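Local coordinates for protein phosphoribosylformylglycinamidine synthase 2 (Thermus thermophilus, PDB 3VIU) that belongs to the AIR synthase-related (PurM-like) family, with two N-terminal and two C-terminal domains of that type, and binds ADP and magnesium, at residues R452-H464 against Y581-L594. Residues are numbered along the deposited sequence; the frame is centred on the assembly and turned at random.
Sequences RYSRLHPRLGAMH and YLLTGKEFGHPPRL
The guanidinium of Arg452 lies flat over one face of the Tyr581 ring, planes 26° apart, with NH2 above the ring centre, a cation-pi stack. Extended from CG to NE, the arginine chain also brings NH1 to within 2.9 Å of Glu587 OE2. The hydrogen bond within this salt bridge is bent (134° at the hydrogen), and the guanidinium and carboxylate planes stand nearly perpendicular. Glu587 OE2 has a second partner in His164, while its OE1 and Arg455 NH2 share a water, their direct ion pair being long.

At the other end, His464 NE2 points straight at Pro592 O (2.9 Å, N-H...O 179°), in the plane of its ring. That ring is sandwiched: Leu594 CD2 sits over the centre of one face, and Tyr453 CD1 covers the opposite face near the rim. Tyr453 in turn takes Pro592 CD on a face, a CH-pi contact, its hydroxyl hydrogen-bonded to Glu656. Between the two ends, Leu460 CD2 packs 3.7 Å from Pro591 CB.

The contact lays the end of helix 578-584 and the loop leading to helix 596-611 along helices 451-456 and 458-475, joining the second N-terminal AIR synthase-related domain to the C-terminal one that follows; helix 374-380 packs against Leu456, His457 and His590, and helix 495-515 against Met463.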
loop_
_atom_site.group_PDB
_atom_site.type_symbol
_atom_site.label_atom_id
_atom_site.label_comp_id
_atom_site.label_asym_id
_atom_site.label_seq_id
_atom_site.Cartn_x
_atom_site.Cartn_y
_atom_site.Cartn_z
ATOM N N ARG A 452 12.869 8.520 -6.841
ATOM C CA ARG A 452 14.040 8.912 -7.626
ATOM C C ARG A 452 14.399 7.807 -8.614
ATOM O O ARG A 452 14.583 8.064 -9.800
ATOM C CB ARG A 452 15.218 9.221 -6.697
ATOM C CG ARG A 452 14.917 10.339 -5.707
ATOM C CD ARG A 452 16.146 10.761 -4.921
ATOM N NE ARG A 452 15.872 11.890 -4.028
ATOM C CZ ARG A 452 15.454 13.088 -4.429
ATOM N NH1 ARG A 452 15.250 13.329 -5.715
ATOM N NH2 ARG A 452 15.260 14.056 -3.547
ATOM N N TYR A 453 14.477 6.574 -8.126
ATOM C CA TYR A 453 14.774 5.423 -8.981
ATOM C C TYR A 453 13.676 5.305 -10.044
ATOM O O TYR A 453 13.947 5.137 -11.238
ATOM C CB TYR A 453 14.757 4.122 -8.172
ATOM C CG TYR A 453 15.784 3.991 -7.070
ATOM C CD1 TYR A 453 15.836 2.833 -6.290
ATOM C CD2 TYR A 453 16.733 4.985 -6.835
ATOM C CE1 TYR A 453 16.803 2.661 -5.309
ATOM C CE2 TYR A 453 17.704 4.821 -5.861
ATOM C CZ TYR A 453 17.735 3.658 -5.102
ATOM O OH TYR A 453 18.701 3.487 -4.143
ATOM N N SER A 454 12.433 5.393 -9.583
ATOM C CA SER A 454 11.265 5.250 -10.438
ATOM C C SER A 454 11.132 6.303 -11.548
ATOM O O SER A 454 10.769 5.976 -12.678
ATOM C CB SER A 454 10.010 5.209 -9.554
ATOM O OG SER A 454 10.081 4.147 -8.595
ATOM N N ARG A 455 11.436 7.559 -11.240
ATOM C CA ARG A 455 11.355 8.617 -12.237
ATOM C C ARG A 455 12.387 8.389 -13.343
ATOM O O ARG A 455 12.079 8.521 -14.523
ATOM C CB ARG A 455 11.565 9.984 -11.561
ATOM C CG ARG A 455 12.079 11.123 -12.460
ATOM C CD ARG A 455 11.197 11.402 -13.665
ATOM N NE ARG A 455 9.886 11.948 -13.322
ATOM C CZ ARG A 455 9.694 13.108 -12.698
ATOM N NH1 ARG A 455 8.462 13.524 -12.437
ATOM N NH2 ARG A 455 10.729 13.847 -12.324
ATOM N N LEU A 456 13.601 8.017 -12.958
ATOM C CA LEU A 456 14.685 7.784 -13.909
ATOM C C LEU A 456 14.666 6.429 -14.625
ATOM O O LEU A 456 15.227 6.283 -15.714
ATOM C CB LEU A 456 16.024 7.961 -13.196
ATOM C CG LEU A 456 16.267 9.387 -12.700
ATOM C CD1 LEU A 456 17.411 9.399 -11.704
ATOM C CD2 LEU A 456 16.563 10.293 -13.889
ATOM N N HIS A 457 14.029 5.437 -14.016
ATOM C CA HIS A 457 13.966 4.109 -14.616
ATOM C C HIS A 457 12.765 3.389 -14.009
ATOM O O HIS A 457 12.912 2.502 -13.175
ATOM C CB HIS A 457 15.261 3.329 -14.315
ATOM C CG HIS A 457 15.482 2.144 -15.205
ATOM N ND1 HIS A 457 14.482 1.253 -15.525
ATOM C CD2 HIS A 457 16.595 1.694 -15.829
ATOM C CE1 HIS A 457 14.967 0.309 -16.310
ATOM N NE2 HIS A 457 16.249 0.554 -16.509
ATOM N N PRO A 458 11.557 3.756 -14.445
ATOM C CA PRO A 458 10.332 3.140 -13.927
ATOM C C PRO A 458 10.365 1.620 -13.722
ATOM O O PRO A 458 9.944 1.121 -12.677
ATOM C CB PRO A 458 9.261 3.601 -14.920
ATOM C CG PRO A 458 10.051 3.956 -16.179
ATOM C CD PRO A 458 11.279 4.606 -15.616
ATOM N N ARG A 459 10.872 0.882 -14.697
ATOM C CA ARG A 459 10.938 -0.572 -14.568
ATOM C C ARG A 459 11.827 -0.989 -13.385
ATOM O O ARG A 459 11.424 -1.810 -12.559
ATOM C CB ARG A 459 11.476 -1.172 -15.861
ATOM C CG ARG A 459 11.413 -2.676 -15.961
ATOM C CD ARG A 459 12.280 -3.116 -17.123
ATOM N NE ARG A 459 11.802 -4.341 -17.745
ATOM C CZ ARG A 459 11.062 -4.376 -18.845
ATOM N NH1 ARG A 459 10.715 -3.253 -19.453
ATOM N NH2 ARG A 459 10.665 -5.541 -19.335
ATOM N N LEU A 460 13.030 -0.422 -13.300
ATOM C CA LEU A 460 13.941 -0.754 -12.210
ATOM C C LEU A 460 13.364 -0.249 -10.880
ATOM O O LEU A 460 13.540 -0.881 -9.836
ATOM C CB LEU A 460 15.334 -0.162 -12.478
ATOM C CG LEU A 460 16.460 -0.475 -11.486
ATOM C CD1 LEU A 460 16.618 -1.976 -11.329
ATOM C CD2 LEU A 460 17.763 0.149 -11.969
ATOM N N GLY A 461 12.649 0.873 -10.930
ATOM C CA GLY A 461 12.034 1.413 -9.728
ATOM C C GLY A 461 11.000 0.448 -9.149
ATOM O O GLY A 461 10.955 0.209 -7.940
ATOM N N ALA A 462 10.168 -0.114 -10.024
ATOM C CA ALA A 462 9.138 -1.062 -9.613
ATOM C C ALA A 462 9.784 -2.309 -9.013
ATOM O O ALA A 462 9.338 -2.810 -7.983
ATOM C CB ALA A 462 8.274 -1.442 -10.804
HETATM N N MSE A 463 10.838 -2.799 -9.663
HETATM C CA MSE A 463 11.558 -3.979 -9.186
HETATM C C MSE A 463 12.138 -3.724 -7.804
HETATM O O MSE A 463 12.055 -4.580 -6.922
HETATM C CB MSE A 463 12.697 -4.345 -10.138
HETATM C CG MSE A 463 12.279 -5.119 -11.371
HETATM SE SE MSE A 463 13.771 -5.288 -12.606
HETATM C CE MSE A 463 15.054 -6.113 -11.417
ATOM N N HIS A 464 12.736 -2.545 -7.634
ATOM C CA HIS A 464 13.330 -2.160 -6.364
ATOM C C HIS A 464 12.291 -2.117 -5.260
ATOM O O HIS A 464 12.565 -2.528 -4.135
ATOM C CB HIS A 464 14.009 -0.796 -6.482
ATOM C CG HIS A 464 15.480 -0.876 -6.744
ATOM N ND1 HIS A 464 16.379 -1.336 -5.803
ATOM C CD2 HIS A 464 16.209 -0.572 -7.846
ATOM C CE1 HIS A 464 17.598 -1.313 -6.314
ATOM N NE2 HIS A 464 17.524 -0.853 -7.552
ATOM N N TYR A 581 21.580 13.956 -4.501
ATOM C CA TYR A 581 20.625 15.049 -4.397
ATOM C C TYR A 581 21.075 16.100 -3.391
ATOM O O TYR A 581 20.903 17.292 -3.618
ATOM C CB TYR A 581 19.253 14.530 -3.979
ATOM C CG TYR A 581 18.250 15.632 -3.762
ATOM C CD1 TYR A 581 17.691 16.315 -4.841
ATOM C CD2 TYR A 581 17.864 16.001 -2.476
ATOM C CE1 TYR A 581 16.769 17.335 -4.646
ATOM C CE2 TYR A 581 16.942 17.021 -2.269
ATOM C CZ TYR A 581 16.398 17.684 -3.360
ATOM O OH TYR A 581 15.485 18.695 -3.165
ATOM N N LEU A 582 21.640 15.646 -2.277
ATOM C CA LEU A 582 22.113 16.545 -1.236
ATOM C C LEU A 582 23.286 17.397 -1.706
ATOM O O LEU A 582 23.374 18.571 -1.360
ATOM C CB LEU A 582 22.542 15.751 0.002
ATOM C CG LEU A 582 23.186 16.592 1.111
ATOM C CD1 LEU A 582 22.096 17.283 1.902
ATOM C CD2 LEU A 582 24.025 15.714 2.031
ATOM N N LEU A 583 24.176 16.809 -2.500
ATOM C CA LEU A 583 25.352 17.526 -2.980
ATOM C C LEU A 583 25.207 18.310 -4.292
ATOM O O LEU A 583 25.962 19.252 -4.536
ATOM C CB LEU A 583 26.535 16.555 -3.091
ATOM C CG LEU A 583 26.941 15.881 -1.771
ATOM C CD1 LEU A 583 28.027 14.848 -2.041
ATOM C CD2 LEU A 583 27.424 16.931 -0.771
ATOM N N THR A 584 24.252 17.935 -5.137
ATOM C CA THR A 584 24.073 18.639 -6.406
ATOM C C THR A 584 22.708 19.294 -6.500
ATOM O O THR A 584 22.463 20.124 -7.375
ATOM C CB THR A 584 24.205 17.690 -7.604
ATOM O OG1 THR A 584 23.094 16.781 -7.614
ATOM C CG2 THR A 584 25.512 16.915 -7.528
ATOM N N GLY A 585 21.820 18.919 -5.594
ATOM C CA GLY A 585 20.482 19.469 -5.627
ATOM C C GLY A 585 19.705 18.865 -6.782
ATOM O O GLY A 585 18.590 19.281 -7.072
ATOM N N LYS A 586 20.285 17.865 -7.435
ATOM C CA LYS A 586 19.622 17.252 -8.576
ATOM C C LYS A 586 19.547 15.729 -8.519
ATOM O O LYS A 586 20.149 15.095 -7.644
ATOM C CB LYS A 586 20.322 17.717 -9.859
ATOM C CG LYS A 586 20.408 19.251 -9.952
ATOM C CD LYS A 586 20.774 19.758 -11.346
ATOM C CE LYS A 586 22.236 19.545 -11.686
ATOM N NZ LYS A 586 22.526 19.999 -13.077
ATOM N N GLU A 587 18.774 15.149 -9.433
ATOM C CA GLU A 587 18.633 13.701 -9.498
ATOM C C GLU A 587 18.838 13.270 -10.938
ATOM O O GLU A 587 18.132 13.710 -11.844
ATOM C CB GLU A 587 17.260 13.237 -8.984
ATOM C CG GLU A 587 16.088 13.525 -9.897
ATOM C CD GLU A 587 14.787 12.866 -9.435
ATOM O OE1 GLU A 587 13.792 12.960 -10.182
ATOM O OE2 GLU A 587 14.751 12.266 -8.336
ATOM N N PHE A 588 19.829 12.412 -11.141
ATOM C CA PHE A 588 20.164 11.935 -12.473
ATOM C C PHE A 588 21.039 10.700 -12.337
ATOM O O PHE A 588 21.330 10.272 -11.227
ATOM C CB PHE A 588 20.901 13.046 -13.238
ATOM C CG PHE A 588 22.146 13.539 -12.551
ATOM C CD1 PHE A 588 23.392 13.012 -12.877
ATOM C CD2 PHE A 588 22.073 14.533 -11.579
ATOM C CE1 PHE A 588 24.554 13.473 -12.242
ATOM C CE2 PHE A 588 23.226 15.003 -10.937
ATOM C CZ PHE A 588 24.467 14.475 -11.269
ATOM N N GLY A 589 21.462 10.132 -13.457
ATOM C CA GLY A 589 22.292 8.944 -13.398
ATOM C C GLY A 589 21.453 7.684 -13.335
ATOM O O GLY A 589 20.251 7.749 -13.117
ATOM N N HIS A 590 22.085 6.532 -13.529
ATOM C CA HIS A 590 21.372 5.265 -13.484
ATOM C C HIS A 590 21.118 4.842 -12.039
ATOM O O HIS A 590 21.982 4.995 -11.187
ATOM C CB HIS A 590 22.184 4.173 -14.184
ATOM C CG HIS A 590 21.391 2.938 -14.500
ATOM N ND1 HIS A 590 20.637 2.808 -15.648
ATOM C CD2 HIS A 590 21.208 1.791 -13.800
ATOM C CE1 HIS A 590 20.024 1.637 -15.641
ATOM N NE2 HIS A 590 20.354 1.002 -14.531
ATOM N N PRO A 591 19.907 4.339 -11.741
ATOM C CA PRO A 591 19.589 3.893 -10.379
ATOM C C PRO A 591 20.442 2.653 -10.100
ATOM O O PRO A 591 20.946 2.035 -11.025
ATOM C CB PRO A 591 18.103 3.560 -10.467
ATOM C CG PRO A 591 17.614 4.517 -11.481
ATOM C CD PRO A 591 18.682 4.451 -12.545
ATOM N N PRO A 592 20.606 2.267 -8.831
ATOM C CA PRO A 592 21.428 1.085 -8.543
ATOM C C PRO A 592 20.975 -0.184 -9.269
ATOM O O PRO A 592 19.780 -0.482 -9.336
ATOM C CB PRO A 592 21.311 0.942 -7.024
ATOM C CG PRO A 592 21.088 2.340 -6.568
ATOM C CD PRO A 592 20.102 2.869 -7.587
ATOM N N ARG A 593 21.927 -0.932 -9.817
ATOM C CA ARG A 593 21.580 -2.177 -10.490
ATOM C C ARG A 593 20.974 -3.102 -9.436
ATOM O O ARG A 593 21.295 -3.009 -8.252
ATOM C CB ARG A 593 22.815 -2.858 -11.083
ATOM C CG ARG A 593 23.460 -2.171 -12.269
ATOM C CD ARG A 593 24.422 -3.146 -12.943
ATOM N NE ARG A 593 25.786 -2.634 -13.083
ATOM C CZ ARG A 593 26.580 -2.287 -12.068
ATOM N NH1 ARG A 593 26.160 -2.388 -10.808
ATOM N NH2 ARG A 593 27.810 -1.850 -12.315
ATOM N N LEU A 594 20.103 -3.998 -9.875
ATOM C CA LEU A 594 19.457 -4.932 -8.973
ATOM C C LEU A 594 19.550 -6.350 -9.531
ATOM O O LEU A 594 18.980 -6.662 -10.580
ATOM C CB LEU A 594 17.996 -4.525 -8.776
ATOM C CG LEU A 594 17.043 -5.443 -8.009
ATOM C CD1 LEU A 594 17.626 -5.842 -6.654
ATOM C CD2 LEU A 594 15.720 -4.709 -7.823
HETATM O O HOH W 1 13.524 14.060 -12.872
#